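Local coordinates for VWFA domain-containing protein (Bacteroides thetaiotaomicron, PDB 3IBS), which is of unknown function but carries a von Willebrand factor type A domain that binds magnesium and belongs to a longer, membrane-anchored Bat-family protein, at residues A[10-14]-A[209-214]; A[17-21]-A[34-38]; A[40-44]-A[201-206]; A[48-54]-A[66-72]. One frame throughout, in Å; residues are numbered along the deposited sequence.

The four contacts illustrate how a von Willebrand type A domain closes on itself around a central sheet. Along the chain, contact 1 brackets the other three, joining the start of strand 13-19 to the last helix, 200-214; contact 2 closes before contact 3 opens, and contact 4 falls between the segments of contact 3. Contacts 1 and 2 share strand 13-19. Contact 3 pairs helices 33-46 and 200-214; contact 4 adds edge strand 62-69 to strand 52-58, the neighbour of 13-19. Between centres, contact 1 lies about 23, 14 and 12 Å from contacts 2, 3 and 4, and contact 2 about 13 Å from contact 3. One strand thus runs from the joined chain ends to the magnesium site.

Contact 1: A[10-14]-A[209-214]; sequences KGVEV and ISKMAK
From Gly11 the chain runs extended into strand 13-19, the first in the sequence, with phi/psi of -117/170 at Val12 and -125/122 at Val14, while 209-214 is the closing part of an alpha-helix, in which Ala213 N bonds to Ile209 O at 3.0 Å. The backbones come nearest at Lys10 and Ala213, whose CA atoms are 5.7 Å apart. The side chains alternate: Val12 and Val14 aim their CA-to-CB bonds at the helix while Glu13 points away, and its carboxylate forms a salt bridge with Arg113. Val12, in the m rotamer, meets three helix residues: its CG2 lies 3.9 Å from Ile209 CG2, its CB 3.7 Å from the selenomethionine CE of Met212, and its CG1 3.7 Å from Ala213 CB. Met212 starts sideways and reaches inward through t, t, p torsions. Val14, chi1 t, sets CG2 4.1 Å from Ile209 CG2. At the outer end Lys10 rests CB 3.3 Å from Ala213 O, and its CD approaches Lys214 CG at 4.5 Å. The contact thus joins the two ends of the modelled domain, the C-terminal helix lying across one face of the sheet, where Val14 and Ile209 both touch Ile116. No hydrogen bond or salt bridge crosses between the segments; they are held by apolar surface that is buried at Val12 and Val14 and gives way to solvent at the two lysines.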
loop_
_atom_site.group_PDB
_atom_site.type_symbol
_atom_site.label_atom_id
_atom_site.label_comp_id
_atom_site.label_asym_id
_atom_site.label_seq_id
_atom_site.Cartn_x
_atom_site.Cartn_y
_atom_site.Cartn_z
ATOM N N LYS A 10 -29.888 -26.285 -25.184
ATOM C CA LYS A 10 -29.759 -24.790 -25.241
ATOM C C LYS A 10 -28.394 -24.331 -24.735
ATOM O O LYS A 10 -28.294 -23.383 -23.947
ATOM C CB LYS A 10 -30.901 -24.119 -24.452
ATOM C CG LYS A 10 -31.172 -24.726 -23.052
ATOM C CD LYS A 10 -32.393 -24.102 -22.373
ATOM C CE LYS A 10 -33.689 -24.593 -23.002
ATOM N NZ LYS A 10 -34.828 -23.703 -22.657
ATOM N N GLY A 11 -27.339 -25.014 -25.174
ATOM C CA GLY A 11 -25.980 -24.697 -24.716
ATOM C C GLY A 11 -25.448 -23.376 -25.253
ATOM O O GLY A 11 -25.763 -22.984 -26.374
ATOM N N VAL A 12 -24.641 -22.680 -24.453
ATOM C CA VAL A 12 -23.991 -21.460 -24.919
ATOM C C VAL A 12 -22.474 -21.617 -24.926
ATOM O O VAL A 12 -21.951 -22.612 -24.424
ATOM C CB VAL A 12 -24.418 -20.199 -24.110
ATOM C CG1 VAL A 12 -25.912 -19.999 -24.237
ATOM C CG2 VAL A 12 -24.017 -20.301 -22.648
ATOM N N GLU A 13 -21.801 -20.645 -25.536
ATOM C CA GLU A 13 -20.363 -20.582 -25.580
ATOM C C GLU A 13 -19.918 -19.296 -24.879
ATOM O O GLU A 13 -20.389 -18.189 -25.207
ATOM C CB GLU A 13 -19.872 -20.638 -27.021
ATOM C CG GLU A 13 -20.260 -21.958 -27.738
ATOM C CD GLU A 13 -19.792 -22.067 -29.193
ATOM O OE1 GLU A 13 -19.141 -21.142 -29.739
ATOM O OE2 GLU A 13 -20.102 -23.119 -29.806
ATOM N N VAL A 14 -19.032 -19.455 -23.896
ATOM C CA VAL A 14 -18.587 -18.336 -23.068
ATOM C C VAL A 14 -17.054 -18.263 -23.118
ATOM O O VAL A 14 -16.362 -19.243 -22.793
ATOM C CB VAL A 14 -19.072 -18.496 -21.592
ATOM C CG1 VAL A 14 -18.473 -17.398 -20.697
ATOM C CG2 VAL A 14 -20.589 -18.463 -21.504
ATOM N N ILE A 209 -25.691 -15.125 -18.230
ATOM C CA ILE A 209 -25.412 -16.318 -19.036
ATOM C C ILE A 209 -26.649 -17.234 -19.125
ATOM O O ILE A 209 -27.019 -17.661 -20.229
ATOM C CB ILE A 209 -24.188 -17.092 -18.512
ATOM C CG1 ILE A 209 -22.908 -16.260 -18.698
ATOM C CG2 ILE A 209 -24.034 -18.446 -19.238
ATOM C CD1 ILE A 209 -21.756 -16.714 -17.812
ATOM N N SER A 210 -27.289 -17.506 -17.979
ATOM C CA SER A 210 -28.538 -18.293 -17.933
ATOM C C SER A 210 -29.678 -17.697 -18.753
ATOM O O SER A 210 -30.437 -18.428 -19.383
ATOM C CB SER A 210 -29.026 -18.472 -16.493
ATOM O OG SER A 210 -28.113 -19.261 -15.760
ATOM N N LYS A 211 -29.802 -16.375 -18.703
ATOM C CA LYS A 211 -30.816 -15.626 -19.448
ATOM C C LYS A 211 -30.583 -15.761 -20.962
ATOM O O LYS A 211 -31.525 -15.933 -21.740
ATOM C CB LYS A 211 -30.769 -14.162 -18.994
ATOM C CG LYS A 211 -31.743 -13.195 -19.646
ATOM C CD LYS A 211 -31.561 -11.829 -18.987
ATOM C CE LYS A 211 -31.371 -10.714 -20.015
ATOM N NZ LYS A 211 -32.636 -10.313 -20.668
HETATM N N MSE A 212 -29.315 -15.712 -21.360
HETATM C CA MSE A 212 -28.917 -15.886 -22.751
HETATM C C MSE A 212 -29.235 -17.296 -23.264
HETATM O O MSE A 212 -29.747 -17.460 -24.381
HETATM C CB MSE A 212 -27.427 -15.564 -22.898
HETATM C CG MSE A 212 -26.918 -15.574 -24.312
HETATM SE SE MSE A 212 -25.038 -15.087 -24.360
HETATM C CE MSE A 212 -24.278 -16.547 -23.293
ATOM N N ALA A 213 -28.963 -18.302 -22.432
ATOM C CA ALA A 213 -29.195 -19.710 -22.781
ATOM C C ALA A 213 -30.671 -20.036 -22.954
ATOM O O ALA A 213 -31.031 -20.922 -23.734
ATOM C CB ALA A 213 -28.584 -20.624 -21.732
ATOM N N LYS A 214 -31.519 -19.322 -22.221
ATOM C CA LYS A 214 -32.953 -19.589 -22.236
ATOM C C LYS A 214 -33.705 -18.814 -23.316
ATOM O O LYS A 214 -34.825 -19.163 -23.668
ATOM C CB LYS A 214 -33.559 -19.374 -20.846
ATOM C CG LYS A 214 -33.203 -20.497 -19.888
ATOM C CD LYS A 214 -33.458 -20.126 -18.444
ATOM C CE LYS A 214 -33.307 -21.352 -17.565
ATOM N NZ LYS A 214 -33.531 -21.034 -16.130
#

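Contact 2: A[17-21]-A[34-38]; sequences ALDIS and LEKAK. With MG (magnesium ion), chain I.
Helix 34-38 faces strand 17-19 at 158°, nearly antiparallel, the short axes 9.7 Å apart; CA atoms are nearest at Ile20 and Leu34 (6.9 Å) and at Leu18 and Ala37 (8.0 Å). Leu34, chi1 t and chi2 p, brings CD1 within 3.7 Å of Leu18 CD2, 4.0 Å of Asp19 O and 4.1 Å of Ile20 CG2. Glu35 looks outward, its OE2 3.5 Å from Lys38 NZ in a salt bridge one turn along. Ala37 packs CB 3.7 Å from CD1 of Leu18, which is t, p. Lys38 N bonds to Leu34 O at 3.0 Å, and its NZ also bonds to Ile82 O. At the end of the strand, Asp19 OD1 accepts from Ser21 N (2.9 Å), an Asx turn, and from Ser21 OG (2.7 Å). That OG binds magnesium at 2.2 Å alongside four waters and Ser23, as in the metal-ion-dependent adhesion site of this fold. Asp19 OD2 takes a hydrogen bond from water 1 (2.7 Å), one of those metal-bound waters, and another from Thr119. The pair opens the beta-alpha-beta unit that continues to strand 52-58, and strand 17-19 is flanked in the sheet by strands 52-58 and 113-119, whose Ile118 touches Leu18 and Ala37.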
loop_
_atom_site.group_PDB
_atom_site.type_symbol
_atom_site.label_atom_id
_atom_site.label_comp_id
_atom_site.label_asym_id
_atom_site.label_seq_id
_atom_site.Cartn_x
_atom_site.Cartn_y
_atom_site.Cartn_z
ATOM N N ALA A 17 -12.081 -13.185 -20.976
ATOM C CA ALA A 17 -10.858 -12.500 -21.361
ATOM C C ALA A 17 -10.347 -11.832 -20.095
ATOM O O ALA A 17 -10.913 -10.859 -19.631
ATOM C CB ALA A 17 -11.150 -11.465 -22.469
ATOM N N LEU A 18 -9.299 -12.398 -19.519
ATOM C CA LEU A 18 -8.852 -11.987 -18.194
ATOM C C LEU A 18 -7.588 -11.121 -18.278
ATOM O O LEU A 18 -6.555 -11.543 -18.797
ATOM C CB LEU A 18 -8.609 -13.228 -17.328
ATOM C CG LEU A 18 -7.984 -13.052 -15.936
ATOM C CD1 LEU A 18 -8.854 -12.142 -15.029
ATOM C CD2 LEU A 18 -7.770 -14.446 -15.290
ATOM N N ASP A 19 -7.685 -9.927 -17.716
ATOM C CA ASP A 19 -6.553 -9.029 -17.522
ATOM C C ASP A 19 -5.580 -9.673 -16.541
ATOM O O ASP A 19 -5.958 -9.971 -15.407
ATOM C CB ASP A 19 -7.080 -7.691 -16.950
ATOM C CG ASP A 19 -6.036 -6.571 -16.973
ATOM O OD1 ASP A 19 -4.827 -6.868 -16.822
ATOM O OD2 ASP A 19 -6.426 -5.382 -17.133
ATOM N N ILE A 20 -4.339 -9.915 -16.984
ATOM C CA ILE A 20 -3.275 -10.390 -16.101
ATOM C C ILE A 20 -2.080 -9.399 -16.018
ATOM O O ILE A 20 -0.953 -9.778 -15.674
ATOM C CB ILE A 20 -2.786 -11.821 -16.466
ATOM C CG1 ILE A 20 -2.095 -11.859 -17.848
ATOM C CG2 ILE A 20 -3.957 -12.829 -16.329
ATOM C CD1 ILE A 20 -1.148 -13.115 -18.069
ATOM N N SER A 21 -2.321 -8.135 -16.333
ATOM C CA SER A 21 -1.285 -7.109 -16.138
ATOM C C SER A 21 -0.978 -6.923 -14.633
ATOM O O SER A 21 -1.745 -7.393 -13.780
ATOM C CB SER A 21 -1.702 -5.783 -16.768
ATOM O OG SER A 21 -2.792 -5.211 -16.083
ATOM N N LEU A 34 -6.653 -10.232 -9.262
ATOM C CA LEU A 34 -6.510 -11.410 -10.103
ATOM C C LEU A 34 -7.050 -12.675 -9.429
ATOM O O LEU A 34 -7.736 -13.482 -10.068
ATOM C CB LEU A 34 -5.038 -11.624 -10.488
ATOM C CG LEU A 34 -4.740 -12.820 -11.382
ATOM C CD1 LEU A 34 -5.653 -12.884 -12.634
ATOM C CD2 LEU A 34 -3.264 -12.827 -11.783
ATOM N N GLU A 35 -6.717 -12.860 -8.157
ATOM C CA GLU A 35 -7.097 -14.101 -7.466
ATOM C C GLU A 35 -8.617 -14.157 -7.217
ATOM O O GLU A 35 -9.233 -15.222 -7.320
ATOM C CB GLU A 35 -6.255 -14.311 -6.201
ATOM C CG GLU A 35 -6.180 -15.741 -5.718
ATOM C CD GLU A 35 -5.562 -16.708 -6.750
ATOM O OE1 GLU A 35 -5.902 -17.898 -6.672
ATOM O OE2 GLU A 35 -4.759 -16.292 -7.636
ATOM N N LYS A 36 -9.207 -13.005 -6.918
ATOM C CA LYS A 36 -10.661 -12.843 -6.868
ATOM C C LYS A 36 -11.292 -13.155 -8.231
ATOM O O LYS A 36 -12.302 -13.861 -8.307
ATOM C CB LYS A 36 -11.029 -11.421 -6.433
ATOM C CG LYS A 36 -12.555 -11.076 -6.515
ATOM C CD LYS A 36 -13.358 -11.873 -5.495
ATOM C CE LYS A 36 -14.853 -11.536 -5.537
ATOM N NZ LYS A 36 -15.545 -12.077 -4.299
ATOM N N ALA A 37 -10.702 -12.657 -9.312
ATOM C CA ALA A 37 -11.212 -13.003 -10.641
ATOM C C ALA A 37 -11.195 -14.517 -10.879
ATOM O O ALA A 37 -12.126 -15.071 -11.430
ATOM C CB ALA A 37 -10.400 -12.300 -11.721
ATOM N N LYS A 38 -10.123 -15.183 -10.487
ATOM C CA LYS A 38 -10.033 -16.628 -10.684
ATOM C C LYS A 38 -11.100 -17.382 -9.891
ATOM O O LYS A 38 -11.758 -18.289 -10.400
ATOM C CB LYS A 38 -8.605 -17.126 -10.354
ATOM C CG LYS A 38 -7.600 -16.678 -11.399
ATOM C CD LYS A 38 -6.156 -16.697 -10.924
ATOM C CE LYS A 38 -5.623 -18.084 -10.675
ATOM N NZ LYS A 38 -4.139 -17.998 -10.662
HETATM MG MG MG I . -3.065 -3.106 -15.686
HETATM O O HOH W 1 -5.000 -3.265 -16.241
HETATM O O HOH W 2 -3.293 -1.061 -15.394
HETATM O O HOH W 3 -1.086 -3.010 -15.072
HETATM O O HOH W 4 -2.391 -2.785 -17.651
#

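Contact 3: A[40-44]-A[201-206]; sequences LISRL and AQKAIS
Gln202 gives up more surface here than any other residue, with Leu40 and Leu44 next. Segments 40-44 and 201-206 run in the same general direction, axes 9.6 Å apart and crossing at -37°; CA atoms are nearest at Leu40 and Gln202 (5.6 Å) and at Leu44 and Ser206 (6.0 Å). The CA-to-CB bond of Gln202, chi1 t and chi2 -96°, is directed toward the other helix: its CB lies 3.7 Å from Leu40 CG, and its CG 3.8 Å from Arg43 CB and 4.1 Å from Leu44 N. The amide bends along its own helix, NE2 donating to Ser206 OG at 3.1 Å. Leu40 and Leu44, both t, t, pack against Ile205: Leu44 CD1 is 3.9 Å and Leu40 CD2 4.4 Å from Ile205 CG2, and Leu40 CD1 is 3.9 Å from Ala201 CB. Water 5 bridges the helices, donating to Leu44 O at 2.8 Å and hydrogen-bonded to Ser206 OG at 2.7 Å. Leu44 and Ile205 both reach Ile116, and Leu40 and Ala201 reach Val195, so the pair forms part of the helical layer on one face of the sheet in the three-layer, Rossmann-like fold of von Willebrand type A domains.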
loop_
_atom_site.group_PDB
_atom_site.type_symbol
_atom_site.label_atom_id
_atom_site.label_comp_id
_atom_site.label_asym_id
_atom_site.label_seq_id
_atom_site.Cartn_x
_atom_site.Cartn_y
_atom_site.Cartn_z
ATOM N N LEU A 40 -13.969 -16.202 -8.930
ATOM C CA LEU A 40 -15.244 -15.918 -9.588
ATOM C C LEU A 40 -15.430 -16.801 -10.832
ATOM O O LEU A 40 -16.523 -17.317 -11.069
ATOM C CB LEU A 40 -15.338 -14.439 -10.005
ATOM C CG LEU A 40 -16.633 -13.943 -10.692
ATOM C CD1 LEU A 40 -16.807 -12.431 -10.444
ATOM C CD2 LEU A 40 -16.676 -14.222 -12.198
ATOM N N ILE A 41 -14.367 -16.939 -11.632
ATOM C CA ILE A 41 -14.438 -17.756 -12.850
ATOM C C ILE A 41 -14.717 -19.233 -12.528
ATOM O O ILE A 41 -15.501 -19.897 -13.199
ATOM C CB ILE A 41 -13.153 -17.637 -13.681
ATOM C CG1 ILE A 41 -13.018 -16.205 -14.253
ATOM C CG2 ILE A 41 -13.147 -18.688 -14.828
ATOM C CD1 ILE A 41 -11.572 -15.862 -14.654
ATOM N N SER A 42 -14.041 -19.730 -11.503
ATOM C CA SER A 42 -14.244 -21.093 -11.044
ATOM C C SER A 42 -15.716 -21.312 -10.699
ATOM O O SER A 42 -16.292 -22.321 -11.086
ATOM C CB SER A 42 -13.322 -21.415 -9.860
ATOM O OG SER A 42 -13.518 -22.755 -9.450
ATOM N N ARG A 43 -16.340 -20.348 -10.033
ATOM C CA ARG A 43 -17.754 -20.488 -9.664
ATOM C C ARG A 43 -18.689 -20.306 -10.874
ATOM O O ARG A 43 -19.726 -20.959 -10.969
ATOM C CB ARG A 43 -18.116 -19.527 -8.503
ATOM C CG ARG A 43 -17.452 -19.916 -7.171
ATOM C CD ARG A 43 -17.369 -18.754 -6.148
ATOM N NE ARG A 43 -16.944 -19.249 -4.833
ATOM C CZ ARG A 43 -15.695 -19.591 -4.509
ATOM N NH1 ARG A 43 -14.706 -19.488 -5.405
ATOM N NH2 ARG A 43 -15.422 -20.028 -3.280
ATOM N N LEU A 44 -18.299 -19.438 -11.805
ATOM C CA LEU A 44 -18.992 -19.294 -13.062
ATOM C C LEU A 44 -19.033 -20.657 -13.803
ATOM O O LEU A 44 -20.092 -21.096 -14.256
ATOM C CB LEU A 44 -18.300 -18.209 -13.904
ATOM C CG LEU A 44 -18.877 -17.812 -15.267
ATOM C CD1 LEU A 44 -18.380 -16.399 -15.689
ATOM C CD2 LEU A 44 -18.545 -18.872 -16.329
ATOM N N ALA A 201 -21.069 -10.098 -8.082
ATOM C CA ALA A 201 -20.684 -10.052 -9.487
ATOM C C ALA A 201 -20.845 -11.425 -10.162
ATOM O O ALA A 201 -21.359 -11.520 -11.285
ATOM C CB ALA A 201 -19.251 -9.539 -9.621
ATOM N N GLN A 202 -20.406 -12.479 -9.476
ATOM C CA GLN A 202 -20.474 -13.830 -10.026
ATOM C C GLN A 202 -21.920 -14.218 -10.314
ATOM O O GLN A 202 -22.220 -14.808 -11.355
ATOM C CB GLN A 202 -19.827 -14.857 -9.086
ATOM C CG GLN A 202 -19.884 -16.311 -9.620
ATOM C CD GLN A 202 -21.068 -17.084 -9.065
ATOM O OE1 GLN A 202 -21.299 -17.069 -7.863
ATOM N NE2 GLN A 202 -21.814 -17.769 -9.934
ATOM N N LYS A 203 -22.810 -13.887 -9.387
ATOM C CA LYS A 203 -24.198 -14.266 -9.542
ATOM C C LYS A 203 -24.883 -13.443 -10.630
ATOM O O LYS A 203 -25.695 -13.975 -11.374
ATOM C CB LYS A 203 -24.938 -14.154 -8.221
ATOM C CG LYS A 203 -24.651 -15.301 -7.261
ATOM C CD LYS A 203 -25.483 -15.142 -6.022
ATOM C CE LYS A 203 -25.175 -13.806 -5.364
ATOM N NZ LYS A 203 -26.370 -13.253 -4.691
ATOM N N ALA A 204 -24.545 -12.158 -10.724
ATOM C CA ALA A 204 -25.065 -11.329 -11.798
ATOM C C ALA A 204 -24.663 -11.883 -13.172
ATOM O O ALA A 204 -25.506 -12.007 -14.056
ATOM C CB ALA A 204 -24.635 -9.872 -11.639
ATOM N N ILE A 205 -23.391 -12.232 -13.349
ATOM C CA ILE A 205 -22.933 -12.697 -14.641
ATOM C C ILE A 205 -23.494 -14.088 -14.950
ATOM O O ILE A 205 -23.929 -14.330 -16.067
ATOM C CB ILE A 205 -21.374 -12.593 -14.816
ATOM C CG1 ILE A 205 -20.975 -12.645 -16.303
ATOM C CG2 ILE A 205 -20.643 -13.671 -14.041
ATOM C CD1 ILE A 205 -21.592 -11.513 -17.167
ATOM N N SER A 206 -23.536 -14.984 -13.962
ATOM C CA SER A 206 -24.128 -16.304 -14.190
ATOM C C SER A 206 -25.617 -16.196 -14.553
ATOM O O SER A 206 -26.135 -17.004 -15.332
ATOM C CB SER A 206 -23.919 -17.237 -12.988
ATOM O OG SER A 206 -22.560 -17.675 -12.912
HETATM O O HOH W 5 -22.095 -19.315 -14.963
#

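Contact 4: A[48-54]-A[66-72]; sequences LDNDKVG and LPITSDY
A beta hairpin, made by strands 52-58 and 62-69 at the edge of the central sheet, supplies this contact; in the von Willebrand type A fold strand 62-69 is the antiparallel one of an otherwise parallel sheet. Val53 and Thr69 form an antiparallel hydrogen-bonded pair with CA atoms 5.3 Å apart: Val53 N donates to Thr69 O and Thr69 N to Val53 O, each at 2.8 Å. CA-H...O contacts add to this, Lys52 CA lying 3.3 Å from Thr69 O and Ile68 CA 3.3 Å from Val53 O. The backbones come closer at Gly54, where the second segment turns a corner: Gly54 CA is 3.9 Å from Ile68 CA and 3.2 Å from Leu66 O; a CB there would be crowded. Lys52 CB packs 3.5 Å from Ile68 CG1. The side chains of Val53 and Thr69 share one face, where Val53 CG1 stands 4.1 Å from Tyr72 CD1 and 4.4 Å from Leu66 CD2. On leaving the strand, Thr69 OG1 accepts from Asp71 N at 3.0 Å, an ST turn, and Asp71 is the N-cap of helix 72-80. In the turn before strand 52-58, Asp49 N donates to Asp51 OD2 at 2.9 Å. Tyr72, chi1 m, reaches back to this turn, its CZ 3.8 Å from Leu48 CB, and its OH donates a very short 2.5 Å hydrogen bond to Asp51 O.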
loop_
_atom_site.group_PDB
_atom_site.type_symbol
_atom_site.label_atom_id
_atom_site.label_comp_id
_atom_site.label_asym_id
_atom_site.label_seq_id
_atom_site.Cartn_x
_atom_site.Cartn_y
_atom_site.Cartn_z
ATOM N N LEU A 48 -22.170 -23.695 -15.223
ATOM C CA LEU A 48 -22.394 -24.078 -16.612
ATOM C C LEU A 48 -22.973 -25.487 -16.656
ATOM O O LEU A 48 -22.682 -26.311 -15.784
ATOM C CB LEU A 48 -21.099 -24.015 -17.426
ATOM C CG LEU A 48 -20.347 -22.685 -17.555
ATOM C CD1 LEU A 48 -19.143 -22.886 -18.470
ATOM C CD2 LEU A 48 -21.218 -21.538 -18.061
ATOM N N ASP A 49 -23.796 -25.760 -17.659
ATOM C CA ASP A 49 -24.369 -27.092 -17.790
ATOM C C ASP A 49 -24.012 -27.773 -19.113
ATOM O O ASP A 49 -23.097 -28.591 -19.150
ATOM C CB ASP A 49 -25.881 -27.066 -17.555
ATOM C CG ASP A 49 -26.484 -28.459 -17.492
ATOM O OD1 ASP A 49 -25.746 -29.432 -17.202
ATOM O OD2 ASP A 49 -27.708 -28.579 -17.726
ATOM N N ASN A 50 -24.717 -27.451 -20.193
ATOM C CA ASN A 50 -24.400 -28.079 -21.490
ATOM C C ASN A 50 -23.445 -27.202 -22.302
ATOM O O ASN A 50 -23.441 -27.249 -23.530
ATOM C CB ASN A 50 -25.698 -28.349 -22.270
ATOM C CG ASN A 50 -25.494 -29.258 -23.492
ATOM O OD1 ASN A 50 -24.439 -29.889 -23.662
ATOM N ND2 ASN A 50 -26.517 -29.326 -24.350
ATOM N N ASP A 51 -22.609 -26.423 -21.618
ATOM C CA ASP A 51 -22.000 -25.252 -22.248
ATOM C C ASP A 51 -20.518 -25.406 -22.549
ATOM O O ASP A 51 -19.856 -26.312 -22.042
ATOM C CB ASP A 51 -22.207 -24.015 -21.367
ATOM C CG ASP A 51 -23.659 -23.836 -20.926
ATOM O OD1 ASP A 51 -24.549 -23.838 -21.786
ATOM O OD2 ASP A 51 -23.904 -23.679 -19.713
ATOM N N LYS A 52 -19.991 -24.504 -23.363
ATOM C CA LYS A 52 -18.556 -24.489 -23.607
ATOM C C LYS A 52 -17.925 -23.211 -23.086
ATOM O O LYS A 52 -18.542 -22.121 -23.114
ATOM C CB LYS A 52 -18.243 -24.678 -25.088
ATOM C CG LYS A 52 -18.809 -25.954 -25.678
ATOM C CD LYS A 52 -18.453 -26.046 -27.137
ATOM C CE LYS A 52 -18.884 -27.372 -27.722
ATOM N NZ LYS A 52 -20.370 -27.423 -27.824
ATOM N N VAL A 53 -16.694 -23.355 -22.624
ATOM C CA VAL A 53 -15.970 -22.265 -22.032
ATOM C C VAL A 53 -14.572 -22.221 -22.603
ATOM O O VAL A 53 -13.948 -23.265 -22.831
ATOM C CB VAL A 53 -15.960 -22.353 -20.459
ATOM C CG1 VAL A 53 -15.222 -23.594 -19.924
ATOM C CG2 VAL A 53 -15.376 -21.094 -19.859
ATOM N N GLY A 54 -14.100 -21.000 -22.844
ATOM C CA GLY A 54 -12.719 -20.769 -23.273
ATOM C C GLY A 54 -12.142 -19.618 -22.474
ATOM O O GLY A 54 -12.882 -18.881 -21.816
ATOM N N LEU A 66 -7.131 -21.147 -22.717
ATOM C CA LEU A 66 -7.949 -22.351 -22.793
ATOM C C LEU A 66 -8.826 -22.290 -24.047
ATOM O O LEU A 66 -9.670 -21.413 -24.162
ATOM C CB LEU A 66 -8.809 -22.491 -21.531
ATOM C CG LEU A 66 -9.810 -23.655 -21.488
ATOM C CD1 LEU A 66 -9.094 -24.999 -21.178
ATOM C CD2 LEU A 66 -10.906 -23.362 -20.481
ATOM N N PRO A 67 -8.614 -23.220 -25.003
ATOM C CA PRO A 67 -9.488 -23.308 -26.176
ATOM C C PRO A 67 -10.857 -23.756 -25.721
ATOM O O PRO A 67 -10.981 -24.478 -24.705
ATOM C CB PRO A 67 -8.809 -24.379 -27.069
ATOM C CG PRO A 67 -7.367 -24.388 -26.601
ATOM C CD PRO A 67 -7.496 -24.179 -25.085
ATOM N N ILE A 68 -11.876 -23.277 -26.430
ATOM C CA ILE A 68 -13.266 -23.498 -26.059
ATOM C C ILE A 68 -13.548 -24.994 -25.861
ATOM O O ILE A 68 -13.226 -25.815 -26.726
ATOM C CB ILE A 68 -14.220 -22.847 -27.100
ATOM C CG1 ILE A 68 -15.664 -22.925 -26.614
ATOM C CG2 ILE A 68 -14.074 -23.484 -28.502
ATOM C CD1 ILE A 68 -16.463 -21.635 -26.830
ATOM N N THR A 69 -14.132 -25.345 -24.719
ATOM C CA THR A 69 -14.229 -26.750 -24.322
ATOM C C THR A 69 -15.413 -26.981 -23.384
ATOM O O THR A 69 -15.839 -26.071 -22.662
ATOM C CB THR A 69 -12.894 -27.260 -23.659
ATOM O OG1 THR A 69 -12.945 -28.689 -23.448
ATOM C CG2 THR A 69 -12.586 -26.520 -22.309
ATOM N N SER A 70 -15.933 -28.205 -23.396
ATOM C CA SER A 70 -16.939 -28.618 -22.431
ATOM C C SER A 70 -16.270 -29.321 -21.238
ATOM O O SER A 70 -16.944 -29.767 -20.317
ATOM C CB SER A 70 -17.991 -29.541 -23.107
ATOM O OG SER A 70 -17.358 -30.673 -23.687
ATOM N N ASP A 71 -14.936 -29.407 -21.255
ATOM C CA ASP A 71 -14.199 -30.122 -20.211
ATOM C C ASP A 71 -13.952 -29.180 -19.017
ATOM O O ASP A 71 -12.934 -28.458 -18.989
ATOM C CB ASP A 71 -12.866 -30.645 -20.760
ATOM C CG ASP A 71 -12.077 -31.463 -19.734
ATOM O OD1 ASP A 71 -12.474 -31.515 -18.550
ATOM O OD2 ASP A 71 -11.035 -32.058 -20.125
ATOM N N TYR A 72 -14.874 -29.184 -18.050
ATOM C CA TYR A 72 -14.816 -28.195 -16.944
ATOM C C TYR A 72 -13.735 -28.509 -15.927
ATOM O O TYR A 72 -13.174 -27.600 -15.319
ATOM C CB TYR A 72 -16.165 -28.033 -16.238
ATOM C CG TYR A 72 -17.308 -27.690 -17.163
ATOM C CD1 TYR A 72 -17.107 -26.926 -18.330
ATOM C CD2 TYR A 72 -18.592 -28.119 -16.871
ATOM C CE1 TYR A 72 -18.156 -26.629 -19.183
ATOM C CE2 TYR A 72 -19.647 -27.819 -17.710
ATOM C CZ TYR A 72 -19.423 -27.076 -18.869
ATOM O OH TYR A 72 -20.496 -26.789 -19.675
#